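Local atomic coordinates of aminoacyl-histidine dipeptidase (Vibrio alginolyticus, PDB entry 3MRU), a protein that probably hydrolyses dipeptides, aminoacyl-histidines such as carnosine among them, as a zinc-dependent metallopeptidase of the M20 family. Residues L250-G255 and E265-V270; A231-G236 and A326-C331; Q209-G214 and V303-E308; F194-D199 and Q321-A326; T348-G353 and V364-R369. One frame throughout, in Å; residues are numbered along the deposited sequence.

Overall arrangement
All five contacts lie in the part of the chain away from the two zinc ions, and they sample one extended sheet and the helices packed on it. Contacts 1, 3 and 5 are antiparallel strand pairs in that sheet. Contacts 1 and 3 are adjoining pairs, partly buried, with one face covered by helices and a more exposed face where aromatic rings mix with polar and charged chains. Contact 5 is buried almost throughout and backed by another helix. Contacts 2 and 4 share helix 318-330. In contact 2 a lysine reaches carbonyls at the helix's C-terminal end, whereas in contact 4 aromatic rings and an arginine fix the helix against strand 181-199.

Contact 1 of 5, residues L250-G255 and E265-V270; sequences LVEFRG and EAFVTV
Arg254 lays its CB over one face of the Phe267 ring, 4.0 Å from the ring centroid and offset toward the rim, a CH-pi contact. The two side chains run side by side in the same direction. Phe267 CG stands between its own backbone N and carbonyl carbon (chi1 77°), and the ring rises beside the neighbouring strand, where CE1 also meets Glu252 CG at 3.6 Å. Above this aromatic base the charged ends join within one strand: Arg254 NH1 and Glu252 OE1 form a salt bridge of 3.2 Å. The backbones pair antiparallel, with Arg254 N bound to Phe267 O at 2.9 Å. Farther along, regular pairing gives way to a classic beta bulge. Val251 N and Glu252 N both donate to Thr269 O, each at 3.2 Å, and both reach it from the same face of its plane. On the other face, Phe253, Val268 and Val270 are buried; helix 231-242 covers Val268 through Ile235, while Phe253 meets the Phe324 ring of helix 318-330. The pair thus belongs to a two-faced sheet: on its partly exposed face the Phe267 ring packs against the aliphatic parts of Glu252 and Arg254, while their opposite charges pair with each other.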
# COMPACT_ATOMS: atom_id res chain seq x y z
N LEU A 250 35.03 0.38 -11.40
CA LEU A 250 33.97 0.57 -10.44
C LEU A 250 34.30 0.04 -9.06
O LEU A 250 34.67 -1.12 -8.90
CB LEU A 250 32.73 -0.14 -10.97
CG LEU A 250 31.44 -0.29 -10.18
CD1 LEU A 250 30.69 1.01 -10.16
CD2 LEU A 250 30.63 -1.35 -10.87
N VAL A 251 34.19 0.90 -8.06
CA VAL A 251 34.37 0.45 -6.69
C VAL A 251 33.08 0.31 -5.86
O VAL A 251 32.85 -0.70 -5.20
CB VAL A 251 35.50 1.27 -5.92
CG1 VAL A 251 35.76 2.63 -6.55
CG2 VAL A 251 35.21 1.40 -4.42
N GLU A 252 32.23 1.32 -5.95
CA GLU A 252 31.08 1.47 -5.07
C GLU A 252 29.82 1.92 -5.85
O GLU A 252 29.92 2.74 -6.77
CB GLU A 252 31.43 2.47 -3.95
CG GLU A 252 30.34 2.77 -2.94
CD GLU A 252 30.22 1.71 -1.88
OE1 GLU A 252 29.90 2.07 -0.72
OE2 GLU A 252 30.44 0.52 -2.21
N PHE A 253 28.66 1.38 -5.48
CA PHE A 253 27.37 1.74 -6.06
C PHE A 253 26.31 1.63 -4.94
O PHE A 253 25.94 0.53 -4.50
CB PHE A 253 27.03 0.79 -7.24
CG PHE A 253 26.04 1.36 -8.26
CD1 PHE A 253 26.22 1.09 -9.62
CD2 PHE A 253 24.95 2.14 -7.88
CE1 PHE A 253 25.33 1.59 -10.57
CE2 PHE A 253 24.07 2.65 -8.82
CZ PHE A 253 24.26 2.37 -10.17
N ARG A 254 25.82 2.77 -4.48
CA ARG A 254 24.84 2.79 -3.42
C ARG A 254 23.73 3.72 -3.85
O ARG A 254 23.99 4.88 -4.21
CB ARG A 254 25.50 3.31 -2.13
CG ARG A 254 24.61 3.36 -0.87
CD ARG A 254 24.42 1.98 -0.25
NE ARG A 254 25.42 1.02 -0.75
CZ ARG A 254 26.63 0.83 -0.22
NH1 ARG A 254 27.45 -0.06 -0.78
NH2 ARG A 254 27.04 1.52 0.84
N GLY A 255 22.49 3.25 -3.81
CA GLY A 255 21.39 4.11 -4.19
C GLY A 255 20.11 3.77 -3.49
O GLY A 255 19.91 2.63 -3.08
N GLU A 265 18.29 9.56 -4.30
CA GLU A 265 19.70 9.83 -4.25
C GLU A 265 20.41 8.55 -4.55
O GLU A 265 20.00 7.51 -4.07
CB GLU A 265 20.08 10.36 -2.87
CG GLU A 265 21.58 10.43 -2.59
CD GLU A 265 21.89 11.19 -1.30
OE1 GLU A 265 23.06 11.64 -1.12
OE2 GLU A 265 20.96 11.34 -0.47
N ALA A 266 21.46 8.60 -5.34
CA ALA A 266 22.24 7.41 -5.62
C ALA A 266 23.62 7.87 -5.97
O ALA A 266 23.80 9.00 -6.40
CB ALA A 266 21.66 6.66 -6.76
N PHE A 267 24.60 7.00 -5.81
CA PHE A 267 25.94 7.39 -6.18
C PHE A 267 26.84 6.21 -6.50
O PHE A 267 26.62 5.10 -6.03
CB PHE A 267 26.57 8.24 -5.07
CG PHE A 267 27.03 7.45 -3.87
CD1 PHE A 267 28.21 6.69 -3.92
CD2 PHE A 267 26.32 7.51 -2.68
CE1 PHE A 267 28.65 5.98 -2.82
CE2 PHE A 267 26.77 6.81 -1.55
CZ PHE A 267 27.94 6.04 -1.63
N VAL A 268 27.86 6.49 -7.29
CA VAL A 268 28.85 5.52 -7.60
C VAL A 268 30.16 6.22 -7.28
O VAL A 268 30.30 7.42 -7.51
CB VAL A 268 28.79 5.12 -9.10
CG1 VAL A 268 29.38 6.21 -9.98
CG2 VAL A 268 29.56 3.87 -9.36
N THR A 269 31.10 5.48 -6.69
CA THR A 269 32.48 5.95 -6.67
C THR A 269 33.24 5.06 -7.64
O THR A 269 32.99 3.86 -7.72
CB THR A 269 33.15 5.97 -5.26
OG1 THR A 269 33.68 4.68 -4.94
CG2 THR A 269 32.17 6.41 -4.16
N VAL A 270 34.11 5.66 -8.43
CA VAL A 270 34.84 4.94 -9.44
C VAL A 270 36.31 5.35 -9.43
O VAL A 270 36.67 6.44 -8.97
CB VAL A 270 34.26 5.15 -10.90
CG1 VAL A 270 32.75 4.84 -10.97
CG2 VAL A 270 34.55 6.57 -11.44

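Contact 2 of 5, residues A231-G236 and A326-C331; sequences ANKLIG and AALNAC
Two flat peptide carbonyls at the C-terminal end of helix 318-330 accept hydrogen bonds from Lys233 NZ, and they do so in different ways. Lys233 NZ sits almost on the extension of the Cys331 carbonyl bond, 2.6 Å from Cys331 O. It stands instead well above the plane of the Asn329 carbonyl, 53° out of it, at 3.2 Å from Asn329 O. A third flat group, the carboxamide of Asn329, brings ND2 to 4.0 Å from Gly236 O, a looser approach. Lys233 CG lies anti to the carbonyl carbon (chi1 -69°), and bends at chi2 and chi3 turn the rest of the chain toward helix 318-330, with CE 3.2 Å from Leu328 O. The positive charge meets the carbonyl end of the helix, where the helix dipole would probably favour it. The two elements are a pair of helices on the same side of the large mixed sheet, their short axes crossing at -121° with a closest approach of 9.2 Å. Such wide spacing is bridged by side chains, yet Gly236 lets Leu328, which points toward helix 231-242, come close to the backbone: Leu328 CD2 lies 3.9 Å from Gly236 CA and equally far from Asn232 O. The Asn232 amide turns elsewhere, with ND2 hydrogen-bonded to Val352 O of strand 346-358. Beneath the helices, Leu328 and Asn232 both touch Ile355 of that same strand, and Cys331 rests on Val352.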
# COMPACT_ATOMS: atom_id res chain seq x y z
N ALA A 231 17.01 7.48 -9.46
CA ALA A 231 18.44 7.75 -9.24
C ALA A 231 19.37 6.59 -9.65
O ALA A 231 20.40 6.81 -10.30
CB ALA A 231 18.65 8.14 -7.78
N ASN A 232 18.98 5.36 -9.26
CA ASN A 232 19.74 4.15 -9.53
C ASN A 232 19.98 4.00 -10.99
O ASN A 232 21.09 3.73 -11.42
CB ASN A 232 18.98 2.91 -9.06
CG ASN A 232 19.13 2.67 -7.57
OD1 ASN A 232 20.20 2.87 -7.01
ND2 ASN A 232 18.05 2.22 -6.93
N LYS A 233 18.90 4.19 -11.74
CA LYS A 233 18.93 3.90 -13.17
C LYS A 233 19.67 4.96 -13.95
O LYS A 233 20.39 4.67 -14.90
CB LYS A 233 17.51 3.64 -13.71
CG LYS A 233 16.93 2.36 -13.18
CD LYS A 233 16.40 1.49 -14.29
CE LYS A 233 17.48 0.98 -15.25
NZ LYS A 233 16.89 0.25 -16.43
N LEU A 234 19.53 6.21 -13.53
CA LEU A 234 20.21 7.28 -14.22
C LEU A 234 21.74 7.12 -14.16
O LEU A 234 22.43 7.24 -15.16
CB LEU A 234 19.71 8.62 -13.70
CG LEU A 234 18.19 8.78 -13.91
CD1 LEU A 234 17.63 10.05 -13.30
CD2 LEU A 234 17.79 8.69 -15.40
N ILE A 235 22.25 6.80 -12.98
CA ILE A 235 23.68 6.55 -12.84
C ILE A 235 24.12 5.27 -13.54
O ILE A 235 25.28 5.10 -13.85
CB ILE A 235 24.10 6.49 -11.37
CG1 ILE A 235 23.59 7.74 -10.65
CG2 ILE A 235 25.62 6.39 -11.26
CD1 ILE A 235 24.11 9.12 -11.14
N GLY A 236 23.20 4.35 -13.78
CA GLY A 236 23.55 3.15 -14.49
C GLY A 236 23.65 3.50 -15.96
O GLY A 236 24.57 3.07 -16.64
N ALA A 326 25.40 -4.00 -17.51
CA ALA A 326 24.43 -4.42 -18.52
C ALA A 326 23.09 -4.78 -17.87
O ALA A 326 22.01 -4.39 -18.35
CB ALA A 326 24.96 -5.57 -19.34
N ALA A 327 23.18 -5.50 -16.76
CA ALA A 327 22.02 -5.97 -16.03
C ALA A 327 21.24 -4.75 -15.59
O ALA A 327 20.11 -4.54 -16.03
CB ALA A 327 22.42 -6.83 -14.85
N LEU A 328 21.86 -3.92 -14.76
CA LEU A 328 21.19 -2.73 -14.28
C LEU A 328 20.54 -1.95 -15.43
O LEU A 328 19.38 -1.55 -15.33
CB LEU A 328 22.17 -1.86 -13.51
CG LEU A 328 21.60 -0.56 -12.95
CD1 LEU A 328 20.25 -0.82 -12.22
CD2 LEU A 328 22.62 0.18 -12.06
N ASN A 329 21.26 -1.77 -16.53
CA ASN A 329 20.74 -1.04 -17.67
C ASN A 329 19.60 -1.71 -18.43
O ASN A 329 18.60 -1.06 -18.80
CB ASN A 329 21.87 -0.76 -18.65
CG ASN A 329 21.62 0.47 -19.46
OD1 ASN A 329 21.50 0.39 -20.67
ND2 ASN A 329 21.54 1.63 -18.80
N ALA A 330 19.76 -3.01 -18.70
CA ALA A 330 18.76 -3.76 -19.45
C ALA A 330 17.48 -3.77 -18.66
O ALA A 330 16.40 -3.48 -19.16
CB ALA A 330 19.23 -5.17 -19.71
N CYS A 331 17.62 -4.09 -17.38
CA CYS A 331 16.51 -4.28 -16.46
C CYS A 331 15.37 -3.24 -16.60
O CYS A 331 15.61 -2.04 -16.56
CB CYS A 331 17.12 -4.32 -15.05
SG CYS A 331 15.98 -4.42 -13.72

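Contact 3 of 5, residues Q209-G214 and V303-E308; sequences QLTLKG and VTFNEE
Lys213 runs out over the strand of Val303 and Phe305, and its contacts can be read from base to tip. From CB the chain turns to CG, which lies between the backbone N and the carbonyl carbon (chi1 64°) and meets Val303 CG2 at 3.8 Å. Beyond CG the chain is extended, carrying CE to 3.9 Å from Phe305 CE1, so the aliphatic length crosses two residues of the partner strand obliquely before NZ is reached. Val303 N donates to Lys213 O and Lys213 N to Val303 O, both at 2.9 Å, closing a hydrogen-bonded antiparallel pair directly beneath. Thr211 faces Phe305 in the next pair of this kind: Thr211 N binds Phe305 O at 2.8 Å, while the methyl CG2 of Thr211 packs on Phe305 CB. On the opposite face Leu212 CD1 touches Thr304 CG2 at 3.8 Å, and Leu210 CD2 lies alongside the amide of Asn306, 3.6 Å from its OD1. The strand order 303-308, 205-213, 266-273, 249-255, with helices 231-242 and 277-295, is that of a ferredoxin-like beta-alpha-beta-beta-alpha-beta unit. Within it, strand 205-213 pairs on its other edge with strand 266-273; Leu210 and Leu212 lean on Phe238 and Leu234 of helix 231-242, and Thr304 on Phe284 of helix 277-295.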
# COMPACT_ATOMS: atom_id res chain seq x y z
N GLN A 209 33.88 10.29 -6.91
CA GLN A 209 32.55 9.94 -6.43
C GLN A 209 31.50 10.78 -7.16
O GLN A 209 31.12 11.89 -6.73
CB GLN A 209 32.45 10.13 -4.92
CG GLN A 209 31.08 9.84 -4.34
CD GLN A 209 31.03 10.04 -2.85
OE1 GLN A 209 31.06 11.17 -2.36
NE2 GLN A 209 30.95 8.94 -2.11
N LEU A 210 31.03 10.22 -8.27
CA LEU A 210 29.95 10.80 -9.03
C LEU A 210 28.63 10.53 -8.30
O LEU A 210 28.26 9.38 -8.03
CB LEU A 210 29.92 10.18 -10.42
CG LEU A 210 31.26 9.71 -10.98
CD1 LEU A 210 31.07 8.99 -12.31
CD2 LEU A 210 32.25 10.88 -11.14
N THR A 211 27.91 11.59 -7.97
CA THR A 211 26.70 11.44 -7.19
C THR A 211 25.51 12.21 -7.79
O THR A 211 25.66 13.24 -8.40
CB THR A 211 26.95 11.80 -5.71
OG1 THR A 211 25.78 12.37 -5.13
CG2 THR A 211 28.14 12.77 -5.56
N LEU A 212 24.31 11.67 -7.64
CA LEU A 212 23.15 12.30 -8.21
C LEU A 212 22.01 12.32 -7.19
O LEU A 212 21.63 11.27 -6.67
CB LEU A 212 22.74 11.58 -9.52
CG LEU A 212 21.31 11.73 -10.09
CD1 LEU A 212 21.08 13.09 -10.71
CD2 LEU A 212 21.02 10.66 -11.10
N LYS A 213 21.49 13.51 -6.89
CA LYS A 213 20.40 13.63 -5.93
C LYS A 213 19.50 14.84 -6.19
O LYS A 213 19.64 15.54 -7.21
CB LYS A 213 20.91 13.70 -4.48
CG LYS A 213 21.78 14.92 -4.13
CD LYS A 213 22.16 14.89 -2.65
CE LYS A 213 22.56 16.27 -2.12
NZ LYS A 213 23.45 16.12 -0.92
N GLY A 214 18.57 15.07 -5.26
CA GLY A 214 17.60 16.14 -5.37
C GLY A 214 16.41 15.69 -6.18
O GLY A 214 15.49 16.48 -6.43
N VAL A 303 20.39 17.77 -8.97
CA VAL A 303 21.76 18.16 -8.73
C VAL A 303 22.65 16.95 -8.76
O VAL A 303 22.28 15.88 -8.28
CB VAL A 303 21.90 18.90 -7.40
CG1 VAL A 303 21.17 20.24 -7.44
CG2 VAL A 303 21.39 18.03 -6.24
N THR A 304 23.82 17.11 -9.35
CA THR A 304 24.86 16.10 -9.31
C THR A 304 26.07 16.69 -8.62
O THR A 304 26.12 17.90 -8.43
CB THR A 304 25.24 15.56 -10.73
OG1 THR A 304 26.19 16.40 -11.39
CG2 THR A 304 24.01 15.40 -11.60
N PHE A 305 27.01 15.83 -8.25
CA PHE A 305 28.25 16.22 -7.60
C PHE A 305 29.37 15.26 -7.98
O PHE A 305 29.14 14.06 -8.14
CB PHE A 305 28.11 16.14 -6.08
CG PHE A 305 27.11 17.10 -5.51
CD1 PHE A 305 25.76 16.80 -5.53
CD2 PHE A 305 27.52 18.29 -4.94
CE1 PHE A 305 24.83 17.68 -5.00
CE2 PHE A 305 26.60 19.18 -4.42
CZ PHE A 305 25.25 18.87 -4.45
N ASN A 306 30.58 15.78 -8.13
CA ASN A 306 31.72 14.96 -8.52
C ASN A 306 33.01 15.26 -7.76
O ASN A 306 33.92 15.89 -8.29
CB ASN A 306 31.94 15.16 -10.02
CG ASN A 306 33.18 14.45 -10.54
OD1 ASN A 306 33.88 13.78 -9.78
ND2 ASN A 306 33.45 14.61 -11.83
N GLU A 307 33.07 14.80 -6.52
CA GLU A 307 34.24 15.00 -5.67
C GLU A 307 35.10 13.75 -5.77
O GLU A 307 34.67 12.75 -6.34
CB GLU A 307 33.81 15.21 -4.22
CG GLU A 307 32.51 15.99 -4.04
CD GLU A 307 31.95 15.87 -2.62
OE1 GLU A 307 32.70 16.10 -1.64
OE2 GLU A 307 30.74 15.54 -2.49
N GLU A 308 36.31 13.78 -5.23
CA GLU A 308 37.14 12.57 -5.20
C GLU A 308 37.68 12.25 -3.82
O GLU A 308 38.20 13.13 -3.14
CB GLU A 308 38.29 12.67 -6.21
CG GLU A 308 39.38 13.70 -5.87
CD GLU A 308 40.75 13.04 -5.66
OE1 GLU A 308 40.82 11.77 -5.65
OE2 GLU A 308 41.75 13.80 -5.51

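Contact 4 of 5, residues F194-D199 and Q321-A326; sequences FDITRD and QQRFIA
Arg323 NH1, 3.6 Å from Phe194 CD2 and near the plane of that ring, is hydrogen-bonded to Ala390 O and more weakly to Gly391 O. The setting is helix-on-sheet packing: helix 318-330 rests on strand 181-199 of the large sheet, far from the zinc site. The rest of the guanidinium is held as well. NE forms a salt bridge with Asp320, one turn earlier in the helix, and Asp320 in turn accepts a hydrogen bond from Thr197 N, in the break of strand 181-199, which links the helix to that segment a second time. NH2 comes to 3.4 Å from Asp195 O, with that carbonyl near the plane of the guanidinium. Arg323 CG stands between its backbone N and carbonyl carbon (chi1 75°), from there the chain stays extended to NE, and the side chain passes Phe194 in the opposite direction. Phe194 CD2 lies over one face of the guanidinium, the two flat groups being tilted 54° to each other. Fixed by several partners, the arginine presumably has little freedom to turn. The other half of the contact is aromatic. Phe324 points its edge at the face of Phe194 in a T-shaped stack, with centroids 5.4 Å apart and planes at 78°. Phe324 also rests on Val362 and Val364 of strand 361-370. The approach is offset toward the rim of the Phe194 ring, with Phe324 CD1 3.7 Å above the plane of Phe194 and 3.8 Å from Phe194 CE1.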
# COMPACT_ATOMS: atom_id res chain seq x y z
N PHE A 194 24.73 -10.40 -7.01
CA PHE A 194 25.91 -10.65 -7.84
C PHE A 194 27.07 -11.14 -7.00
O PHE A 194 27.37 -10.59 -5.93
CB PHE A 194 26.32 -9.37 -8.60
CG PHE A 194 25.33 -8.96 -9.65
CD1 PHE A 194 24.21 -8.19 -9.31
CD2 PHE A 194 25.50 -9.35 -10.96
CE1 PHE A 194 23.29 -7.84 -10.24
CE2 PHE A 194 24.58 -8.98 -11.92
CZ PHE A 194 23.47 -8.24 -11.56
N ASP A 195 27.73 -12.20 -7.47
CA ASP A 195 28.87 -12.69 -6.72
C ASP A 195 30.18 -12.20 -7.33
O ASP A 195 30.77 -12.86 -8.21
CB ASP A 195 28.80 -14.20 -6.52
CG ASP A 195 28.08 -14.57 -5.22
OD1 ASP A 195 28.37 -13.93 -4.17
OD2 ASP A 195 27.23 -15.48 -5.26
N ILE A 196 30.63 -11.05 -6.83
CA ILE A 196 31.77 -10.33 -7.40
C ILE A 196 33.07 -10.51 -6.65
O ILE A 196 33.09 -10.66 -5.41
CB ILE A 196 31.51 -8.80 -7.59
CG1 ILE A 196 31.41 -8.06 -6.26
CG2 ILE A 196 30.27 -8.56 -8.44
CD1 ILE A 196 31.55 -6.54 -6.34
N THR A 197 34.14 -10.47 -7.45
CA THR A 197 35.53 -10.46 -6.98
C THR A 197 36.25 -9.17 -7.43
O THR A 197 35.87 -8.54 -8.43
CB THR A 197 36.29 -11.69 -7.48
OG1 THR A 197 36.25 -11.72 -8.92
CG2 THR A 197 35.66 -12.96 -6.92
N ARG A 198 37.29 -8.79 -6.69
CA ARG A 198 37.92 -7.50 -6.90
C ARG A 198 39.40 -7.54 -7.23
O ARG A 198 40.17 -8.29 -6.62
CB ARG A 198 37.72 -6.65 -5.68
CG ARG A 198 36.33 -6.13 -5.59
CD ARG A 198 36.16 -5.41 -4.32
NE ARG A 198 35.28 -4.27 -4.53
CZ ARG A 198 34.00 -4.26 -4.19
NH1 ARG A 198 33.29 -3.17 -4.42
NH2 ARG A 198 33.44 -5.33 -3.63
N ASP A 199 39.79 -6.71 -8.19
CA ASP A 199 41.18 -6.50 -8.57
C ASP A 199 41.58 -5.08 -8.22
O ASP A 199 40.77 -4.16 -8.35
CB ASP A 199 41.38 -6.79 -10.05
CG ASP A 199 41.10 -8.24 -10.39
OD1 ASP A 199 41.11 -8.57 -11.59
OD2 ASP A 199 40.86 -9.06 -9.45
N GLN A 321 32.01 -6.06 -13.42
CA GLN A 321 31.61 -4.70 -13.74
C GLN A 321 30.72 -4.72 -14.97
O GLN A 321 29.64 -4.13 -14.99
CB GLN A 321 32.84 -3.84 -14.02
CG GLN A 321 32.52 -2.42 -14.33
CD GLN A 321 33.68 -1.51 -14.06
OE1 GLN A 321 33.78 -0.44 -14.65
NE2 GLN A 321 34.57 -1.91 -13.14
N GLN A 322 31.17 -5.43 -15.99
CA GLN A 322 30.42 -5.49 -17.21
C GLN A 322 29.00 -6.04 -17.01
O GLN A 322 28.02 -5.31 -17.28
CB GLN A 322 31.21 -6.23 -18.29
CG GLN A 322 32.50 -5.46 -18.59
CD GLN A 322 33.25 -5.92 -19.83
OE1 GLN A 322 33.15 -7.09 -20.24
NE2 GLN A 322 34.01 -5.00 -20.43
N ARG A 323 28.90 -7.26 -16.47
CA ARG A 323 27.59 -7.94 -16.32
C ARG A 323 26.61 -7.23 -15.38
O ARG A 323 25.41 -7.20 -15.64
CB ARG A 323 27.77 -9.43 -15.97
CG ARG A 323 28.20 -9.73 -14.54
CD ARG A 323 28.86 -11.12 -14.43
NE ARG A 323 29.27 -11.37 -13.05
CZ ARG A 323 28.46 -11.85 -12.12
NH1 ARG A 323 27.20 -12.17 -12.42
NH2 ARG A 323 28.89 -12.02 -10.88
N PHE A 324 27.13 -6.64 -14.32
CA PHE A 324 26.28 -5.90 -13.41
C PHE A 324 25.70 -4.68 -14.14
O PHE A 324 24.50 -4.42 -14.08
CB PHE A 324 27.04 -5.48 -12.15
CG PHE A 324 26.36 -4.40 -11.35
CD1 PHE A 324 25.12 -4.61 -10.80
CD2 PHE A 324 26.96 -3.17 -11.18
CE1 PHE A 324 24.51 -3.61 -10.06
CE2 PHE A 324 26.36 -2.16 -10.44
CZ PHE A 324 25.15 -2.37 -9.89
N ILE A 325 26.57 -3.94 -14.83
CA ILE A 325 26.09 -2.74 -15.50
C ILE A 325 25.08 -3.04 -16.64
O ILE A 325 24.02 -2.40 -16.69
CB ILE A 325 27.23 -1.83 -15.97
CG1 ILE A 325 27.56 -0.81 -14.88
CG2 ILE A 325 26.82 -1.07 -17.23
CD1 ILE A 325 28.33 -1.37 -13.70
N ALA A 326 25.40 -4.00 -17.51
CA ALA A 326 24.43 -4.42 -18.52
C ALA A 326 23.09 -4.78 -17.87
O ALA A 326 22.01 -4.39 -18.35
CB ALA A 326 24.96 -5.57 -19.34

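Contact 5 of 5, residues T348-G353 and V364-R369; sequences TSLNVG and VLCLIR
Ser349 and Arg369 mark the firmly bonded end of this strand pair, Gly353 and Leu365, joined by a weak bond, the slacker one. Ser349 N donates to Arg369 O at 2.9 Å and Arg369 N returns a bond of 2.7 Å to Ser349 O. Ser349 OG comes to 3.7 Å from Arg369 CB, yet its hydrogen-bond partner is His433; Arg369 NE binds Ser220 OG. Arg369 CG is anti to the carbonyl carbon (chi1 -68°) and the chain runs extended to NE, leading the guanidinium away from Ser349 with Leu367 CD2 over one of its faces. In the middle, Leu350 and Ile368 lie side by side, Leu350 CB being 3.9 Å from Ile368 CG1. Asn351 N reaches Leu367 O only weakly, although Leu367 N returns a bond to Asn351 O at 3.1 Å; at the far end Gly353 N meets Leu365 O, again weakly, at 3.1 Å. There too apolar side chains meet, Val352 CG1 and Val364 CG1 at 3.9 Å, while Leu365 turns its tip away and is partly exposed. The two strands, 346-358 and 361-370, form a beta hairpin within the large sheet. Helix 373-389 covers the face of Cys366 and Ile368 through Leu383 and Val379; strand 334-338 pairs beside strand 346-358, and strand 181-199 flanks the hairpin along strand 361-370, where Phe194 touches Val364.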
# COMPACT_ATOMS: atom_id res chain seq x y z
N THR A 348 0.63 -2.52 -14.42
CA THR A 348 1.82 -3.19 -13.90
C THR A 348 2.99 -2.23 -13.80
O THR A 348 3.11 -1.32 -14.62
CB THR A 348 2.24 -4.44 -14.74
OG1 THR A 348 1.12 -5.27 -15.04
CG2 THR A 348 3.24 -5.27 -13.98
N SER A 349 3.86 -2.42 -12.81
CA SER A 349 5.03 -1.58 -12.67
C SER A 349 6.05 -2.22 -11.76
O SER A 349 5.75 -3.19 -11.06
CB SER A 349 4.66 -0.24 -12.08
OG SER A 349 4.35 -0.39 -10.71
N LEU A 350 7.25 -1.66 -11.77
CA LEU A 350 8.30 -2.06 -10.87
C LEU A 350 9.27 -0.92 -10.61
O LEU A 350 9.43 0.00 -11.41
CB LEU A 350 9.03 -3.30 -11.39
CG LEU A 350 10.27 -3.21 -12.27
CD1 LEU A 350 11.08 -4.46 -12.08
CD2 LEU A 350 9.83 -3.07 -13.68
N ASN A 351 9.92 -0.99 -9.46
CA ASN A 351 10.80 0.06 -9.04
C ASN A 351 12.09 -0.59 -8.61
O ASN A 351 12.08 -1.36 -7.67
CB ASN A 351 10.15 0.81 -7.87
CG ASN A 351 11.08 1.85 -7.22
OD1 ASN A 351 10.77 2.36 -6.15
ND2 ASN A 351 12.21 2.15 -7.85
N VAL A 352 13.18 -0.32 -9.33
CA VAL A 352 14.51 -0.69 -8.86
C VAL A 352 14.89 0.37 -7.82
O VAL A 352 15.47 1.43 -8.14
CB VAL A 352 15.54 -0.75 -10.01
CG1 VAL A 352 16.96 -0.77 -9.45
CG2 VAL A 352 15.28 -1.96 -10.88
N GLY A 353 14.54 0.06 -6.57
CA GLY A 353 14.59 1.01 -5.46
C GLY A 353 15.87 1.09 -4.63
O GLY A 353 16.18 2.16 -4.11
N VAL A 364 20.80 -5.88 -5.81
CA VAL A 364 19.86 -4.98 -6.44
C VAL A 364 18.48 -5.37 -5.98
O VAL A 364 18.03 -6.47 -6.26
CB VAL A 364 19.96 -5.06 -8.00
CG1 VAL A 364 19.08 -4.00 -8.66
CG2 VAL A 364 21.42 -4.92 -8.49
N LEU A 365 17.80 -4.48 -5.27
CA LEU A 365 16.46 -4.76 -4.73
C LEU A 365 15.38 -3.94 -5.39
O LEU A 365 15.52 -2.72 -5.58
CB LEU A 365 16.42 -4.45 -3.24
CG LEU A 365 16.65 -5.51 -2.17
CD1 LEU A 365 17.95 -6.27 -2.39
CD2 LEU A 365 16.64 -4.80 -0.83
N CYS A 366 14.27 -4.62 -5.67
CA CYS A 366 13.17 -4.02 -6.40
C CYS A 366 11.81 -4.64 -6.06
O CYS A 366 11.72 -5.70 -5.44
CB CYS A 366 13.44 -4.11 -7.91
SG CYS A 366 13.17 -5.76 -8.59
N LEU A 367 10.75 -3.95 -6.47
CA LEU A 367 9.42 -4.33 -6.04
C LEU A 367 8.41 -4.20 -7.18
O LEU A 367 8.12 -3.10 -7.64
CB LEU A 367 9.00 -3.49 -4.82
CG LEU A 367 7.55 -3.56 -4.34
CD1 LEU A 367 7.21 -4.94 -3.85
CD2 LEU A 367 7.34 -2.58 -3.23
N ILE A 368 7.89 -5.34 -7.62
CA ILE A 368 6.95 -5.34 -8.72
C ILE A 368 5.56 -5.19 -8.15
O ILE A 368 5.21 -5.87 -7.17
CB ILE A 368 7.03 -6.65 -9.54
CG1 ILE A 368 8.47 -6.89 -9.99
CG2 ILE A 368 6.10 -6.60 -10.71
CD1 ILE A 368 8.77 -8.30 -10.48
N ARG A 369 4.79 -4.30 -8.76
CA ARG A 369 3.38 -4.12 -8.42
C ARG A 369 2.54 -4.44 -9.64
O ARG A 369 3.00 -4.26 -10.78
CB ARG A 369 3.13 -2.70 -8.05
CG ARG A 369 3.75 -2.30 -6.80
CD ARG A 369 3.52 -0.83 -6.66
NE ARG A 369 4.18 -0.28 -5.48
CZ ARG A 369 3.88 -0.63 -4.24
NH1 ARG A 369 2.96 -1.56 -4.01
NH2 ARG A 369 4.54 -0.08 -3.23